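Local coordinates for protein putative chitobiase (Bacteroides thetaiotaomicron, PDB 3HNM) that is of unknown function but, as a putative chitobiase fragment with an F5/8 type C domain, probably contributes carbohydrate binding, at residues T51-W57 / R154-G158. Residues are numbered along the deposited sequence; the frame is centred on the assembly and turned at random.
Sequences TQWLCRW and RVSLG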
loop_
_atom_site.group_PDB
_atom_site.type_symbol
_atom_site.label_atom_id
_atom_site.label_comp_id
_atom_site.label_asym_id
_atom_site.label_seq_id
_atom_site.Cartn_x
_atom_site.Cartn_y
_atom_site.Cartn_z
ATOM N N THR A 51 10.027 8.366 -0.927
ATOM C CA THR A 51 10.281 7.701 0.341
ATOM C C THR A 51 9.689 6.314 0.154
ATOM O O THR A 51 8.683 6.162 -0.552
ATOM C CB THR A 51 9.523 8.358 1.475
ATOM O OG1 THR A 51 8.121 8.276 1.198
ATOM C CG2 THR A 51 9.922 9.809 1.616
ATOM N N GLN A 52 10.279 5.308 0.797
ATOM C CA GLN A 52 9.795 3.932 0.640
ATOM C C GLN A 52 9.489 3.225 1.950
ATOM O O GLN A 52 9.582 3.804 3.025
ATOM C CB GLN A 52 10.836 3.097 -0.112
ATOM C CG GLN A 52 11.995 2.703 0.779
ATOM C CD GLN A 52 13.122 2.054 0.035
ATOM O OE1 GLN A 52 14.052 1.527 0.636
ATOM N NE2 GLN A 52 13.055 2.090 -1.281
ATOM N N TRP A 53 9.109 1.958 1.818
ATOM C CA TRP A 53 8.813 1.069 2.941
ATOM C C TRP A 53 9.638 -0.190 2.692
ATOM O O TRP A 53 9.703 -0.678 1.563
ATOM C CB TRP A 53 7.331 0.690 2.980
ATOM C CG TRP A 53 7.071 -0.578 3.755
ATOM C CD1 TRP A 53 6.919 -0.709 5.115
ATOM C CD2 TRP A 53 7.008 -1.902 3.218
ATOM N NE1 TRP A 53 6.770 -2.034 5.454
ATOM C CE2 TRP A 53 6.822 -2.790 4.310
ATOM C CE3 TRP A 53 7.096 -2.430 1.918
ATOM C CZ2 TRP A 53 6.720 -4.186 4.136
ATOM C CZ3 TRP A 53 6.996 -3.813 1.747
ATOM C CH2 TRP A 53 6.810 -4.674 2.853
ATOM N N LEU A 54 10.258 -0.720 3.740
ATOM C CA LEU A 54 11.065 -1.916 3.588
ATOM C C LEU A 54 10.540 -3.038 4.483
ATOM O O LEU A 54 10.167 -2.810 5.633
ATOM C CB LEU A 54 12.524 -1.608 3.921
ATOM C CG LEU A 54 13.532 -2.561 3.292
ATOM C CD1 LEU A 54 13.409 -2.464 1.773
ATOM C CD2 LEU A 54 14.953 -2.215 3.745
ATOM N N CYS A 55 10.484 -4.244 3.929
ATOM C CA CYS A 55 10.019 -5.417 4.662
ATOM C C CYS A 55 11.055 -5.758 5.740
ATOM O O CYS A 55 12.075 -5.087 5.838
ATOM C CB CYS A 55 9.906 -6.591 3.708
ATOM S SG CYS A 55 11.459 -6.909 2.900
ATOM N N ARG A 56 10.803 -6.792 6.540
ATOM C CA ARG A 56 11.762 -7.183 7.565
ATOM C C ARG A 56 12.970 -7.697 6.799
ATOM O O ARG A 56 12.837 -8.546 5.915
ATOM C CB ARG A 56 11.206 -8.286 8.447
ATOM C CG ARG A 56 11.526 -8.066 9.888
ATOM C CD ARG A 56 11.401 -9.331 10.679
ATOM N NE ARG A 56 12.077 -9.188 11.959
ATOM C CZ ARG A 56 12.412 -10.203 12.742
ATOM N NH1 ARG A 56 12.128 -11.443 12.373
ATOM N NH2 ARG A 56 13.033 -9.974 13.888
ATOM N N TRP A 57 14.149 -7.195 7.137
ATOM C CA TRP A 57 15.331 -7.582 6.403
ATOM C C TRP A 57 16.267 -8.547 7.099
ATOM O O TRP A 57 16.944 -9.349 6.442
ATOM C CB TRP A 57 16.080 -6.317 5.980
ATOM C CG TRP A 57 16.875 -6.472 4.722
ATOM C CD1 TRP A 57 18.134 -6.959 4.610
ATOM C CD2 TRP A 57 16.443 -6.160 3.389
ATOM N NE1 TRP A 57 18.523 -6.975 3.292
ATOM C CE2 TRP A 57 17.505 -6.490 2.519
ATOM C CE3 TRP A 57 15.262 -5.637 2.848
ATOM C CZ2 TRP A 57 17.427 -6.312 1.131
ATOM C CZ3 TRP A 57 15.183 -5.462 1.464
ATOM C CH2 TRP A 57 16.264 -5.800 0.623
ATOM N N ARG A 154 12.750 -10.357 -1.361
ATOM C CA ARG A 154 12.951 -9.032 -0.758
ATOM C C ARG A 154 11.810 -8.197 -1.303
ATOM O O ARG A 154 11.287 -8.494 -2.371
ATOM C CB ARG A 154 14.279 -8.422 -1.211
ATOM C CG ARG A 154 15.502 -9.107 -0.671
ATOM C CD ARG A 154 15.520 -9.018 0.830
ATOM N NE ARG A 154 16.742 -9.575 1.404
ATOM C CZ ARG A 154 16.933 -9.716 2.708
ATOM N NH1 ARG A 154 15.982 -9.341 3.556
ATOM N NH2 ARG A 154 18.058 -10.229 3.170
ATOM N N VAL A 155 11.396 -7.172 -0.582
ATOM C CA VAL A 155 10.318 -6.357 -1.113
ATOM C C VAL A 155 10.201 -4.997 -0.435
ATOM O O VAL A 155 10.278 -4.887 0.793
ATOM C CB VAL A 155 8.945 -7.160 -1.110
ATOM C CG1 VAL A 155 8.936 -8.169 0.013
ATOM C CG2 VAL A 155 7.754 -6.223 -0.985
ATOM N N SER A 156 10.093 -3.960 -1.265
ATOM C CA SER A 156 9.934 -2.600 -0.782
ATOM C C SER A 156 8.813 -1.948 -1.582
ATOM O O SER A 156 8.634 -2.240 -2.765
ATOM C CB SER A 156 11.234 -1.802 -0.908
ATOM O OG SER A 156 11.684 -1.733 -2.238
ATOM N N LEU A 157 8.047 -1.084 -0.917
ATOM C CA LEU A 157 6.911 -0.399 -1.528
ATOM C C LEU A 157 7.070 1.113 -1.531
ATOM O O LEU A 157 7.486 1.703 -0.534
ATOM C CB LEU A 157 5.633 -0.747 -0.774
ATOM C CG LEU A 157 4.374 -0.433 -1.564
ATOM C CD1 LEU A 157 4.360 -1.307 -2.820
ATOM C CD2 LEU A 157 3.145 -0.698 -0.716
ATOM N N GLY A 158 6.713 1.741 -2.647
ATOM C CA GLY A 158 6.817 3.186 -2.737
ATOM C C GLY A 158 5.665 3.901 -2.050
ATOM O O GLY A 158 5.874 4.649 -1.091
#
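Arg154 lays its guanidinium flat on the indole of Trp57: the two planes differ by 4°, and CZ of Arg154 stands over the face, 3.3 Å from the centroid of the five-membered ring of Trp57, a cation-pi stack. A bend at chi2 (-62°) helps lead the arginine chain across the indole, with CD above the six-membered ring in a CH-pi contact. NH1 of Arg154 donates to a lone pair of Trp57 O (3.0 Å, 162° at the hydrogen), nearly in the guanidinium plane, and with the Asp151 salt bridge at NE helps set the group's rotation. The edge of the Trp53 ring faces 154-158, with CG2 of Val155 in plane 3.7 Å from CZ3 of Trp53; CE3 of Trp53 also touches CB of Leu157. Antiparallel pairing underlies this, since Trp53 N to Leu157 O (2.9 Å) and Leu157 N to Trp53 O (3.0 Å) define a hydrogen-bonded pair, and Cys55 N adds a bond to Val155 O. Thr51 and Gly158 belong to the magnesium site, with Ser43, Asp46 and Asn48. Strand 53-54 borders the four-stranded antiparallel sheet beside strand 156-166, while Trp53 meets Phe67 edge-to-face and Leu157 touches Phe141, both in the five-stranded sheet.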